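Local coordinates for protein carboxypeptidase D (PDB 3MN8) that releases C-terminal arginine or lysine from peptides and proteins as a zinc metallocarboxypeptidase, processing growth factors, peptide hormones and neuropeptides, at residues 398-403 with 408-413; 359-364 with 376-381; 104-109 with 304-309; 218-223 with 280-285. All coordinates share one frame; numbering follows the deposited sequence.

Contact 1 (398-403 with 408-413)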
loop_
_atom_site.group_PDB
_atom_site.type_symbol
_atom_site.label_atom_id
_atom_site.label_comp_id
_atom_site.label_asym_id
_atom_site.label_seq_id
_atom_site.Cartn_x
_atom_site.Cartn_y
_atom_site.Cartn_z
ATOM N N GLN A 398 2.611 26.358 12.397
ATOM C CA GLN A 398 1.714 25.969 13.471
ATOM C C GLN A 398 2.326 24.789 14.230
ATOM O O GLN A 398 2.924 23.879 13.643
ATOM C CB GLN A 398 0.297 25.651 12.944
ATOM C CG GLN A 398 -0.455 26.874 12.352
ATOM C CD GLN A 398 -1.785 26.536 11.657
ATOM O OE1 GLN A 398 -2.629 25.828 12.200
ATOM N NE2 GLN A 398 -1.974 27.064 10.452
ATOM N N GLN A 399 2.194 24.837 15.549
ATOM C CA GLN A 399 2.667 23.777 16.422
ATOM C C GLN A 399 1.502 22.871 16.798
ATOM O O GLN A 399 0.432 23.338 17.175
ATOM C CB GLN A 399 3.290 24.384 17.669
ATOM C CG GLN A 399 3.334 23.456 18.859
ATOM C CD GLN A 399 3.423 24.216 20.169
ATOM O OE1 GLN A 399 2.448 24.813 20.623
ATOM N NE2 GLN A 399 4.600 24.203 20.780
ATOM N N VAL A 400 1.710 21.568 16.683
ATOM C CA VAL A 400 0.657 20.616 16.972
ATOM C C VAL A 400 1.206 19.433 17.747
ATOM O O VAL A 400 2.290 18.923 17.450
ATOM C CB VAL A 400 -0.018 20.111 15.678
ATOM C CG1 VAL A 400 0.953 19.288 14.860
ATOM C CG2 VAL A 400 -1.256 19.294 16.012
ATOM N N ARG A 401 0.453 19.002 18.749
ATOM C CA ARG A 401 0.821 17.828 19.529
ATOM C C ARG A 401 0.137 16.595 18.935
ATOM O O ARG A 401 -1.072 16.406 19.062
ATOM C CB ARG A 401 0.460 18.031 21.008
ATOM C CG ARG A 401 0.630 16.799 21.868
ATOM C CD ARG A 401 -0.213 16.908 23.128
ATOM N NE ARG A 401 0.219 18.025 23.931
ATOM C CZ ARG A 401 -0.529 19.006 24.427
ATOM N NH1 ARG A 401 -1.844 19.071 24.253
ATOM N NH2 ARG A 401 0.088 19.941 25.129
ATOM N N VAL A 402 0.914 15.765 18.260
ATOM C CA VAL A 402 0.353 14.557 17.665
ATOM C C VAL A 402 0.324 13.387 18.636
ATOM O O VAL A 402 1.355 12.756 18.911
ATOM C CB VAL A 402 1.096 14.110 16.409
ATOM C CG1 VAL A 402 0.552 12.767 15.945
ATOM C CG2 VAL A 402 0.961 15.157 15.335
ATOM N N THR A 403 -0.870 13.133 19.167
ATOM C CA THR A 403 -1.180 11.896 19.862
ATOM C C THR A 403 -1.956 11.060 18.871
ATOM O O THR A 403 -2.882 11.556 18.225
ATOM C CB THR A 403 -2.045 12.123 21.127
ATOM O OG1 THR A 403 -2.509 10.860 21.616
ATOM C CG2 THR A 403 -3.250 13.004 20.825
ATOM N N GLU A 408 -9.243 9.526 14.032
ATOM C CA GLU A 408 -8.850 10.209 12.805
ATOM C C GLU A 408 -7.802 11.302 13.015
ATOM O O GLU A 408 -7.767 11.967 14.058
ATOM C CB GLU A 408 -10.082 10.718 12.044
ATOM C CG GLU A 408 -10.949 9.568 11.544
ATOM C CD GLU A 408 -12.088 9.994 10.639
ATOM O OE1 GLU A 408 -13.193 9.439 10.806
ATOM O OE2 GLU A 408 -11.885 10.868 9.763
ATOM N N ALA A 409 -6.933 11.449 12.013
ATOM C CA ALA A 409 -5.824 12.389 12.048
ATOM C C ALA A 409 -6.295 13.774 12.457
ATOM O O ALA A 409 -7.382 14.222 12.076
ATOM C CB ALA A 409 -5.137 12.446 10.698
ATOM N N LEU A 410 -5.461 14.438 13.246
ATOM C CA LEU A 410 -5.747 15.771 13.732
ATOM C C LEU A 410 -5.881 16.758 12.578
ATOM O O LEU A 410 -4.993 16.848 11.721
ATOM C CB LEU A 410 -4.640 16.211 14.681
ATOM C CG LEU A 410 -4.809 15.611 16.067
ATOM C CD1 LEU A 410 -3.473 15.522 16.789
ATOM C CD2 LEU A 410 -5.825 16.443 16.842
ATOM N N ARG A 411 -6.996 17.489 12.556
ATOM C CA ARG A 411 -7.230 18.489 11.521
ATOM C C ARG A 411 -6.344 19.701 11.730
ATOM O O ARG A 411 -6.079 20.097 12.861
ATOM C CB ARG A 411 -8.683 18.938 11.490
ATOM C CG ARG A 411 -8.895 20.078 10.518
ATOM C CD ARG A 411 -8.890 19.594 9.079
ATOM N NE ARG A 411 -10.250 19.349 8.625
ATOM C CZ ARG A 411 -10.993 20.230 7.953
ATOM N NH1 ARG A 411 -10.494 21.413 7.630
ATOM N NH2 ARG A 411 -12.232 19.925 7.583
ATOM N N LEU A 412 -5.890 20.294 10.634
ATOM C CA LEU A 412 -4.988 21.429 10.704
ATOM C C LEU A 412 -4.929 22.042 9.319
ATOM O O LEU A 412 -4.407 21.437 8.390
ATOM C CB LEU A 412 -3.591 20.977 11.147
ATOM C CG LEU A 412 -2.536 22.063 11.391
ATOM C CD1 LEU A 412 -2.861 22.850 12.641
ATOM C CD2 LEU A 412 -1.146 21.463 11.503
ATOM N N ASP A 413 -5.488 23.240 9.180
ATOM C CA ASP A 413 -5.631 23.872 7.871
ATOM C C ASP A 413 -4.696 25.049 7.711
ATOM O O ASP A 413 -4.068 25.497 8.664
ATOM C CB ASP A 413 -7.067 24.367 7.654
ATOM C CG ASP A 413 -8.081 23.244 7.610
ATOM O OD1 ASP A 413 -7.689 22.056 7.587
ATOM O OD2 ASP A 413 -9.284 23.563 7.589
#
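Side chains of Leu410 and Leu412 meet those of Gln398 and Val400 in a strand-to-strand contact between two sheets of the C-terminal transthyretin-like domain. Residues 398-403 and 410-413 run in nearly opposite directions, 165° apart, yet their backbones stand too far from each other for a ladder: CA of Val402 and CA of Leu410 are 7.4 Å apart. Side chains therefore fill the gap, as between the layers of a beta sandwich. Leu410 reaches over with a single methyl, CD1, which lies 3.4 Å from the carbonyl O of Arg401 and 4.0 Å from CA of Val402. The same methyl meets Val400 CG2 loosely at 4.4 Å, so this end of the contact is mostly leucine against strand backbone. At the other end Gln398 and Leu412 pass alongside each other in opposite directions. With CG of Gln398 anti to its own carbonyl carbon (chi1 -66°) and the chain extended beyond it, the amide passes Leu412 CD1 and arrives at the following residue. There NE2 donates to the carbonyl O of Asp413 at 3.2 Å, approaching almost along the C=O axis (163°), while the oxygen lies somewhat tilted from the amide plane. Asp413 turns its carboxylate to Arg411, whose NH1 forms a salt bridge with it, meeting the syn lone pair of OD1 at 2.9 Å. Strand 398-402 is the outer strand of its antiparallel sheet, bonded to strand 381-388, and strand 410-415 edges the other sheet beside strand 339-344; Ile339 and Val385, one from each sheet, both pack against Leu412.

Contact 2 (359-364 with 376-381)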
loop_
_atom_site.group_PDB
_atom_site.type_symbol
_atom_site.label_atom_id
_atom_site.label_comp_id
_atom_site.label_asym_id
_atom_site.label_seq_id
_atom_site.Cartn_x
_atom_site.Cartn_y
_atom_site.Cartn_z
ATOM N N ALA A 359 8.901 20.470 10.222
ATOM C CA ALA A 359 10.269 20.676 10.683
ATOM C C ALA A 359 10.966 19.356 10.990
ATOM O O ALA A 359 10.519 18.592 11.846
ATOM C CB ALA A 359 10.287 21.581 11.906
ATOM N N GLY A 360 12.068 19.100 10.291
ATOM C CA GLY A 360 12.833 17.882 10.487
ATOM C C GLY A 360 12.411 16.804 9.509
ATOM O O GLY A 360 12.986 15.721 9.465
ATOM N N LEU A 361 11.379 17.100 8.735
ATOM C CA LEU A 361 10.918 16.199 7.687
ATOM C C LEU A 361 10.662 16.997 6.411
ATOM O O LEU A 361 9.815 16.630 5.591
ATOM C CB LEU A 361 9.643 15.480 8.122
ATOM C CG LEU A 361 9.751 14.597 9.371
ATOM C CD1 LEU A 361 8.369 14.166 9.834
ATOM C CD2 LEU A 361 10.644 13.383 9.146
ATOM N N GLU A 362 11.403 18.091 6.260
ATOM C CA GLU A 362 11.211 19.016 5.152
ATOM C C GLU A 362 11.663 18.441 3.811
ATOM O O GLU A 362 11.367 18.999 2.756
ATOM C CB GLU A 362 11.939 20.339 5.432
ATOM C CG GLU A 362 11.064 21.410 6.074
ATOM C CD GLU A 362 11.682 22.015 7.322
ATOM O OE1 GLU A 362 12.499 21.327 7.982
ATOM O OE2 GLU A 362 11.334 23.175 7.646
ATOM N N GLU A 363 12.384 17.329 3.849
ATOM C CA GLU A 363 12.809 16.684 2.615
ATOM C C GLU A 363 11.660 15.883 1.990
ATOM O O GLU A 363 11.664 15.591 0.787
ATOM C CB GLU A 363 14.046 15.813 2.851
ATOM C CG GLU A 363 15.328 16.613 3.036
ATOM C CD GLU A 363 16.547 15.737 3.239
ATOM O OE1 GLU A 363 16.551 14.926 4.190
ATOM O OE2 GLU A 363 17.507 15.869 2.453
ATOM N N LYS A 364 10.667 15.543 2.803
ATOM C CA LYS A 364 9.475 14.885 2.288
ATOM C C LYS A 364 8.220 15.707 2.546
ATOM O O LYS A 364 7.460 15.408 3.459
ATOM C CB LYS A 364 9.314 13.497 2.897
ATOM C CG LYS A 364 8.129 12.713 2.348
ATOM C CD LYS A 364 8.177 12.681 0.838
ATOM C CE LYS A 364 7.240 11.641 0.234
ATOM N NZ LYS A 364 7.108 11.906 -1.228
ATOM N N ARG A 376 -0.627 13.978 6.558
ATOM C CA ARG A 376 0.769 13.772 6.903
ATOM C C ARG A 376 0.867 12.785 8.047
ATOM O O ARG A 376 0.563 13.094 9.210
ATOM C CB ARG A 376 1.460 15.091 7.244
ATOM C CG ARG A 376 2.914 14.953 7.681
ATOM C CD ARG A 376 3.803 14.428 6.572
ATOM N NE ARG A 376 5.187 14.260 7.016
ATOM C CZ ARG A 376 6.161 13.716 6.290
ATOM N NH1 ARG A 376 5.924 13.265 5.068
ATOM N NH2 ARG A 376 7.382 13.620 6.786
ATOM N N LEU A 377 1.273 11.575 7.699
ATOM C CA LEU A 377 1.387 10.523 8.688
ATOM C C LEU A 377 2.474 10.907 9.661
ATOM O O LEU A 377 3.564 11.301 9.257
ATOM C CB LEU A 377 1.734 9.203 8.009
ATOM C CG LEU A 377 0.754 8.732 6.941
ATOM C CD1 LEU A 377 1.092 7.308 6.543
ATOM C CD2 LEU A 377 -0.682 8.842 7.432
ATOM N N LEU A 378 2.196 10.774 10.946
ATOM C CA LEU A 378 3.188 11.141 11.943
ATOM C C LEU A 378 3.237 10.173 13.122
ATOM O O LEU A 378 2.238 9.623 13.553
ATOM C CB LEU A 378 2.967 12.586 12.424
ATOM C CG LEU A 378 3.277 13.751 11.464
ATOM C CD1 LEU A 378 2.773 15.068 12.009
ATOM C CD2 LEU A 378 4.765 13.860 11.174
ATOM N N THR A 379 4.440 9.960 13.610
ATOM C CA THR A 379 4.666 9.313 14.876
ATOM C C THR A 379 4.166 10.265 15.946
ATOM O O THR A 379 4.135 11.475 15.719
ATOM C CB THR A 379 6.170 9.102 15.042
ATOM O OG1 THR A 379 6.582 8.057 14.152
ATOM C CG2 THR A 379 6.543 8.735 16.481
ATOM N N PRO A 380 3.750 9.730 17.104
ATOM C CA PRO A 380 3.445 10.611 18.241
ATOM C C PRO A 380 4.591 11.592 18.569
ATOM O O PRO A 380 5.778 11.269 18.390
ATOM C CB PRO A 380 3.214 9.626 19.387
ATOM C CG PRO A 380 2.670 8.399 18.696
ATOM C CD PRO A 380 3.402 8.323 17.377
ATOM N N GLY A 381 4.225 12.783 19.039
ATOM C CA GLY A 381 5.187 13.837 19.297
ATOM C C GLY A 381 4.608 15.199 18.971
ATOM O O GLY A 381 3.413 15.315 18.698
#
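Leu361 and Lys364 bracket the guanidinium of Arg376 at the mouth of a type I beta turn, which links strands 355-358 and 366-367 of the transthyretin-like domain. The leucine side chain lines one end of the group: Arg376 NH2 lies 3.2 Å from Leu361 CB, and CG of the same leucine sits in the guanidinium plane at its edge. Lys364 comes from another direction, its carbonyl O over one face and its CG 3.5 Å from Arg376 NH1. Beyond the charged group, Leu361 CD1 touches Leu378 CD2 at 3.9 Å, the apolar part of the contact, where the two side chains cross obliquely. Arg376 gets there because CG is anti to the backbone N (chi1 177°) and the chain then bends at chi2, bringing the head to the turn although its first bond does not point at the turn. What fixes the head lies further out: NH2 forms a salt bridge with Asp244 of the catalytic domain, so this arginine joins the two domains. Lys364 also leads its amine away to that domain, bonding to the carbonyl oxygens of Tyr294 and Ser297 and making a cation-pi contact with the Tyr294 ring; the two positive ends stay 6.5 Å apart between Lys364 NZ and Arg376 NH1. The turn itself is closed by the backbone bond from Lys364 N to Leu361 O, 3.1 Å long.

Contact 3 (104-109 with 304-309). With ZN (zinc ion), chain F; GEM ((2-guanidinoethylmercapto)succinic acid), chain G.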
loop_
_atom_site.group_PDB
_atom_site.type_symbol
_atom_site.label_atom_id
_atom_site.label_comp_id
_atom_site.label_asym_id
_atom_site.label_seq_id
_atom_site.Cartn_x
_atom_site.Cartn_y
_atom_site.Cartn_z
ATOM N N GLU A 104 4.595 -15.662 -6.229
ATOM C CA GLU A 104 4.385 -15.311 -4.827
ATOM C C GLU A 104 2.907 -15.007 -4.638
ATOM O O GLU A 104 2.447 -13.887 -4.907
ATOM C CB GLU A 104 5.235 -14.106 -4.444
ATOM C CG GLU A 104 6.727 -14.291 -4.687
ATOM C CD GLU A 104 7.478 -12.997 -4.528
ATOM O OE1 GLU A 104 6.869 -12.036 -4.024
ATOM O OE2 GLU A 104 8.660 -12.926 -4.916
ATOM N N THR A 105 2.181 -16.006 -4.146
ATOM C CA THR A 105 0.739 -16.100 -4.342
ATOM C C THR A 105 -0.157 -15.842 -3.120
ATOM O O THR A 105 -1.317 -15.485 -3.279
ATOM C CB THR A 105 0.407 -17.500 -4.907
ATOM O OG1 THR A 105 0.884 -18.511 -4.003
ATOM C CG2 THR A 105 1.091 -17.699 -6.256
ATOM N N VAL A 106 0.354 -16.039 -1.906
ATOM C CA VAL A 106 -0.488 -15.915 -0.709
ATOM C C VAL A 106 -1.181 -14.536 -0.624
ATOM O O VAL A 106 -2.397 -14.444 -0.427
ATOM C CB VAL A 106 0.310 -16.217 0.593
ATOM C CG1 VAL A 106 -0.580 -16.089 1.837
ATOM C CG2 VAL A 106 0.949 -17.599 0.523
ATOM N N GLY A 107 -0.406 -13.465 -0.787
ATOM C CA GLY A 107 -0.950 -12.115 -0.763
ATOM C C GLY A 107 -2.147 -11.995 -1.684
ATOM O O GLY A 107 -3.171 -11.390 -1.335
ATOM N N ARG A 108 -2.005 -12.575 -2.873
ATOM C CA ARG A 108 -3.096 -12.643 -3.839
ATOM C C ARG A 108 -4.379 -13.058 -3.144
ATOM O O ARG A 108 -5.357 -12.309 -3.128
ATOM C CB ARG A 108 -2.776 -13.630 -4.969
ATOM C CG ARG A 108 -4.013 -14.109 -5.692
ATOM C CD ARG A 108 -3.734 -15.175 -6.745
ATOM N NE ARG A 108 -3.370 -14.578 -8.021
ATOM C CZ ARG A 108 -4.104 -14.561 -9.133
ATOM N NH1 ARG A 108 -5.300 -15.134 -9.201
ATOM N NH2 ARG A 108 -3.605 -13.960 -10.204
ATOM N N GLN A 109 -4.369 -14.247 -2.556
ATOM C CA GLN A 109 -5.578 -14.789 -1.935
ATOM C C GLN A 109 -6.021 -14.004 -0.712
ATOM O O GLN A 109 -7.230 -13.863 -0.474
ATOM C CB GLN A 109 -5.424 -16.270 -1.584
ATOM C CG GLN A 109 -5.833 -17.199 -2.701
ATOM C CD GLN A 109 -7.185 -16.839 -3.264
ATOM O OE1 GLN A 109 -7.315 -16.522 -4.449
ATOM N NE2 GLN A 109 -8.202 -16.878 -2.417
ATOM N N ILE A 304 5.711 -6.288 1.974
ATOM C CA ILE A 304 5.452 -7.320 2.970
ATOM C C ILE A 304 5.553 -8.754 2.447
ATOM O O ILE A 304 4.867 -9.148 1.488
ATOM C CB ILE A 304 4.120 -7.105 3.676
ATOM C CG1 ILE A 304 4.156 -5.791 4.441
ATOM C CG2 ILE A 304 3.849 -8.258 4.633
ATOM C CD1 ILE A 304 2.801 -5.293 4.827
ATOM N N GLU A 305 6.424 -9.520 3.104
ATOM C CA GLU A 305 6.670 -10.912 2.760
ATOM C C GLU A 305 5.810 -11.789 3.667
ATOM O O GLU A 305 5.902 -11.701 4.891
ATOM C CB GLU A 305 8.161 -11.236 2.947
ATOM C CG GLU A 305 9.130 -10.373 2.117
ATOM C CD GLU A 305 9.195 -10.800 0.657
ATOM O OE1 GLU A 305 9.949 -10.180 -0.117
ATOM O OE2 GLU A 305 8.485 -11.755 0.279
ATOM N N LEU A 306 4.980 -12.640 3.073
ATOM C CA LEU A 306 3.966 -13.370 3.840
ATOM C C LEU A 306 4.346 -14.797 4.227
ATOM O O LEU A 306 4.083 -15.230 5.351
ATOM C CB LEU A 306 2.626 -13.375 3.095
ATOM C CG LEU A 306 2.090 -11.968 2.872
ATOM C CD1 LEU A 306 0.931 -11.955 1.900
ATOM C CD2 LEU A 306 1.692 -11.365 4.196
ATOM N N SER A 307 4.959 -15.528 3.304
ATOM C CA SER A 307 5.284 -16.922 3.560
ATOM C C SER A 307 6.708 -17.246 3.157
ATOM O O SER A 307 7.309 -16.552 2.329
ATOM C CB SER A 307 4.321 -17.835 2.809
ATOM O OG SER A 307 4.206 -17.431 1.451
ATOM N N CYS A 308 7.246 -18.300 3.765
ATOM C CA CYS A 308 8.519 -18.865 3.358
ATOM C C CYS A 308 8.342 -19.559 2.024
ATOM O O CYS A 308 9.187 -19.448 1.134
ATOM C CB CYS A 308 9.019 -19.864 4.400
ATOM S SG CYS A 308 9.664 -19.083 5.884
ATOM N N CYS A 309 7.236 -20.283 1.892
ATOM C CA CYS A 309 6.885 -20.897 0.616
ATOM C C CYS A 309 6.172 -19.908 -0.320
ATOM O O CYS A 309 5.075 -19.411 -0.021
ATOM C CB CYS A 309 6.020 -22.123 0.840
ATOM S SG CYS A 309 5.622 -22.969 -0.695
HETATM ZN ZN ZN F . 8.443 -10.924 -4.627
HETATM C C8 GEM G . 12.413 -8.605 -3.068
HETATM S S7 GEM G . 11.381 -7.227 -2.652
HETATM C C6 GEM G . 11.573 -7.198 -0.893
HETATM C C5 GEM G . 13.029 -7.143 -0.434
HETATM N N3 GEM G . 13.549 -5.831 -0.783
HETATM C C1 GEM G . 14.814 -5.429 -0.718
HETATM N N4 GEM G . 15.144 -4.193 -1.072
HETATM N N2 GEM G . 15.758 -6.266 -0.301
HETATM C C9 GEM G . 12.560 -8.616 -4.566
HETATM O O14 GEM G . 11.897 -7.789 -5.230
HETATM O O15 GEM G . 13.340 -9.437 -5.094
HETATM C C10 GEM G . 11.884 -9.946 -2.531
HETATM C C11 GEM G . 10.596 -10.475 -3.149
HETATM O O12 GEM G . 9.691 -10.851 -2.364
HETATM O O13 GEM G . 10.486 -10.557 -4.399
#
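Leu306 CD1 packs against the backbone of Gly107, 3.3 Å from its CA, at the start of helix 106-121. This is the close-packed half of the contact, in the catalytic M14 domain. The glycine has no side chain at this close approach. Beside it, Val106 CG2 lies 3.4 Å from OG of Ser307, a meeting of methyl and hydroxyl without a bond. The serine hydroxyl is turned between the backbone N and the carbonyl carbon (chi1 49°) and donates instead to the carbonyl O of Cys309, at 2.6 Å from above the carbonyl plane. An alanine in place of this serine is likely to leave the Cys309 carbonyl without this donor and to hold less firmly the loop at Cys308 and Cys309, which pair with Cys268 and Cys156. On the active-site side the segments draw apart. The carboxylates of Glu104 and Glu305 come no closer than 4.6 Å, between Glu104 OE1 and Glu305 OE2, and the exact fit of Glu305 against inhibitor O12 is doubtful in the model. Glu104 grips zinc with both oxygens, OE1 and OE2 each 2.0 Å from the metal, while His101 and His217 complete the protein ligands. The inhibitor takes the remaining side through O13, 2.1 Å from zinc, and a longer O12 bond. This coordination, with Glu305 predicted to be the proton donor and acceptor, is consistent with the inhibitor occupying the place where the scissile peptide would be attacked.

Contact 4 (218-223 with 280-285). With GEM ((2-guanidinoethylmercapto)succinic acid), chain G.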
loop_
_atom_site.group_PDB
_atom_site.type_symbol
_atom_site.label_atom_id
_atom_site.label_comp_id
_atom_site.label_asym_id
_atom_site.label_seq_id
_atom_site.Cartn_x
_atom_site.Cartn_y
_atom_site.Cartn_z
ATOM N N GLY A 218 6.356 -13.178 -1.429
ATOM C CA GLY A 218 6.567 -14.418 -0.716
ATOM C C GLY A 218 8.023 -14.785 -0.832
ATOM O O GLY A 218 8.743 -14.228 -1.664
ATOM N N GLY A 219 8.465 -15.710 0.005
ATOM C CA GLY A 219 9.846 -16.139 -0.025
ATOM C C GLY A 219 10.400 -16.014 1.370
ATOM O O GLY A 219 11.343 -16.709 1.761
ATOM N N ALA A 220 9.791 -15.124 2.139
ATOM C CA ALA A 220 10.230 -14.921 3.505
ATOM C C ALA A 220 9.078 -14.336 4.290
ATOM O O ALA A 220 8.008 -14.112 3.736
ATOM C CB ALA A 220 11.453 -14.003 3.544
ATOM N N VAL A 221 9.302 -14.103 5.581
ATOM C CA VAL A 221 8.276 -13.571 6.467
ATOM C C VAL A 221 8.809 -12.346 7.203
ATOM O O VAL A 221 9.492 -12.478 8.224
ATOM C CB VAL A 221 7.839 -14.615 7.502
ATOM C CG1 VAL A 221 6.514 -14.201 8.118
ATOM C CG2 VAL A 221 7.723 -15.997 6.859
ATOM N N VAL A 222 8.494 -11.156 6.694
ATOM C CA VAL A 222 9.090 -9.927 7.220
ATOM C C VAL A 222 8.428 -8.669 6.654
ATOM O O VAL A 222 7.889 -8.675 5.543
ATOM C CB VAL A 222 10.617 -9.867 6.901
ATOM C CG1 VAL A 222 10.837 -9.690 5.391
ATOM C CG2 VAL A 222 11.337 -8.757 7.703
ATOM N N ALA A 223 8.497 -7.590 7.424
ATOM C CA ALA A 223 7.955 -6.308 7.023
ATOM C C ALA A 223 9.105 -5.369 6.625
ATOM O O ALA A 223 9.904 -4.941 7.478
ATOM C CB ALA A 223 7.132 -5.722 8.160
ATOM N N ALA A 280 17.147 -2.091 1.627
ATOM C CA ALA A 280 18.572 -2.051 1.322
ATOM C C ALA A 280 19.390 -2.936 2.254
ATOM O O ALA A 280 20.235 -3.705 1.794
ATOM C CB ALA A 280 19.078 -0.613 1.383
ATOM N N HIS A 281 19.146 -2.812 3.562
ATOM C CA HIS A 281 19.894 -3.578 4.556
ATOM C C HIS A 281 19.728 -5.080 4.349
ATOM O O HIS A 281 20.673 -5.845 4.545
ATOM C CB HIS A 281 19.502 -3.198 5.982
ATOM C CG HIS A 281 20.429 -3.757 7.014
ATOM N ND1 HIS A 281 20.206 -4.963 7.643
ATOM C CD2 HIS A 281 21.603 -3.291 7.502
ATOM C CE1 HIS A 281 21.196 -5.209 8.483
ATOM N NE2 HIS A 281 22.059 -4.211 8.414
ATOM N N TRP A 282 18.530 -5.505 3.966
ATOM C CA TRP A 282 18.359 -6.878 3.535
ATOM C C TRP A 282 19.308 -7.119 2.359
ATOM O O TRP A 282 20.368 -7.755 2.492
ATOM C CB TRP A 282 16.916 -7.127 3.112
ATOM C CG TRP A 282 16.644 -8.554 2.807
ATOM C CD1 TRP A 282 17.539 -9.589 2.840
ATOM C CD2 TRP A 282 15.386 -9.120 2.421
ATOM N NE1 TRP A 282 16.913 -10.764 2.502
ATOM C CE2 TRP A 282 15.590 -10.509 2.241
ATOM C CE3 TRP A 282 14.107 -8.589 2.213
ATOM C CZ2 TRP A 282 14.561 -11.373 1.848
ATOM C CZ3 TRP A 282 13.088 -9.446 1.831
ATOM C CH2 TRP A 282 13.325 -10.826 1.652
ATOM N N TYR A 283 18.911 -6.596 1.206
ATOM C CA TYR A 283 19.787 -6.499 0.044
ATOM C C TYR A 283 19.209 -5.441 -0.884
ATOM O O TYR A 283 17.983 -5.293 -0.983
ATOM C CB TYR A 283 19.915 -7.840 -0.682
ATOM C CG TYR A 283 18.577 -8.438 -1.110
ATOM C CD1 TYR A 283 17.997 -8.111 -2.333
ATOM C CD2 TYR A 283 17.899 -9.327 -0.291
ATOM C CE1 TYR A 283 16.781 -8.656 -2.723
ATOM C CE2 TYR A 283 16.685 -9.867 -0.675
ATOM C CZ TYR A 283 16.132 -9.535 -1.889
ATOM O OH TYR A 283 14.924 -10.092 -2.264
ATOM N N GLU A 284 20.089 -4.697 -1.550
ATOM C CA GLU A 284 19.648 -3.603 -2.408
ATOM C C GLU A 284 19.058 -4.098 -3.714
ATOM O O GLU A 284 19.425 -5.149 -4.242
ATOM C CB GLU A 284 20.766 -2.584 -2.666
ATOM C CG GLU A 284 21.097 -1.728 -1.443
ATOM C CD GLU A 284 21.960 -0.519 -1.773
ATOM O OE1 GLU A 284 22.458 0.143 -0.827
ATOM O OE2 GLU A 284 22.140 -0.229 -2.978
ATOM N N LEU A 285 18.114 -3.327 -4.220
ATOM C CA LEU A 285 17.530 -3.612 -5.507
ATOM C C LEU A 285 17.076 -2.273 -6.047
ATOM O O LEU A 285 16.811 -1.341 -5.280
ATOM C CB LEU A 285 16.367 -4.596 -5.352
ATOM C CG LEU A 285 15.081 -4.117 -4.666
ATOM C CD1 LEU A 285 14.168 -3.509 -5.704
ATOM C CD2 LEU A 285 14.373 -5.256 -3.941
HETATM C C8 GEM G . 12.413 -8.605 -3.068
HETATM S S7 GEM G . 11.381 -7.227 -2.652
HETATM C C6 GEM G . 11.573 -7.198 -0.893
HETATM C C5 GEM G . 13.029 -7.143 -0.434
HETATM N N3 GEM G . 13.549 -5.831 -0.783
HETATM C C1 GEM G . 14.814 -5.429 -0.718
HETATM N N4 GEM G . 15.144 -4.193 -1.072
HETATM N N2 GEM G . 15.758 -6.266 -0.301
HETATM C C9 GEM G . 12.560 -8.616 -4.566
HETATM O O14 GEM G . 11.897 -7.789 -5.230
HETATM O O15 GEM G . 13.340 -9.437 -5.094
HETATM C C10 GEM G . 11.884 -9.946 -2.531
HETATM C C11 GEM G . 10.596 -10.475 -3.149
HETATM O O12 GEM G . 9.691 -10.851 -2.364
HETATM O O13 GEM G . 10.486 -10.557 -4.399
#
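Trp282 supplies about half of the surface buried here, Val222 and Ala220 nearly equal shares of the rest. Ala220 CB lies 4.1 Å from Trp282 CH2, and Val222 CG1 4.2 Å from the adjacent CZ3 of the six-membered ring, both approaching obliquely. With CG anti to the backbone N (chi1 -173°), the indole reaches from the end of helix 279-282 toward Ala220 and Val222. The inhibitor's linker meets the same ring obliquely, its C5 3.2 Å from Trp282 CE3, so the tryptophan stands between the strand and the arginine-like ligand. Tyr283, just beyond the helix, puts CE2 over one face of the indole, near the rim. Its own ring receives the guanidinium nitrogen N2 of the inhibitor 3.4 Å above the plane and over the centre, while its carbonyl O is the acceptor for N2, at a doubtfully short modelled distance, and weakly for N4. Replacing Tyr283 by a serine would probably deprive the guanidinium of its aromatic floor and let that end of the ligand turn more freely. Around this pocket wall, strand 222-225 pairs with strand 300-305 on one side and strand 276-278 on the other, and Phe272 meets Trp282 edge-to-face.

The four contacts fall into two pairs, one in each domain. Contacts 1 and 2 lie in the transthyretin-like domain, their centres 11 Å apart, and touch through a probable hydrogen bond from Val402 N to Gly381 O, 2.6 Å, and through Val402 against Leu378. Contacts 3 and 4 share the catalytic sheet and the inhibitor, with centres 13 Å apart: contact 3 holds its zinc-binding end and contact 4 its guanidinium end. A probable hydrogen bond between Ser307 O and Gly219 N, 2.7 Å apart, joins them just beyond the ends of neighbouring strands 300-305 and 222-225. The pairs do not meet; the nearest atoms of contacts 2 and 3 are about 13 Å apart, and contact 1 stays about 20 Å from contact 3.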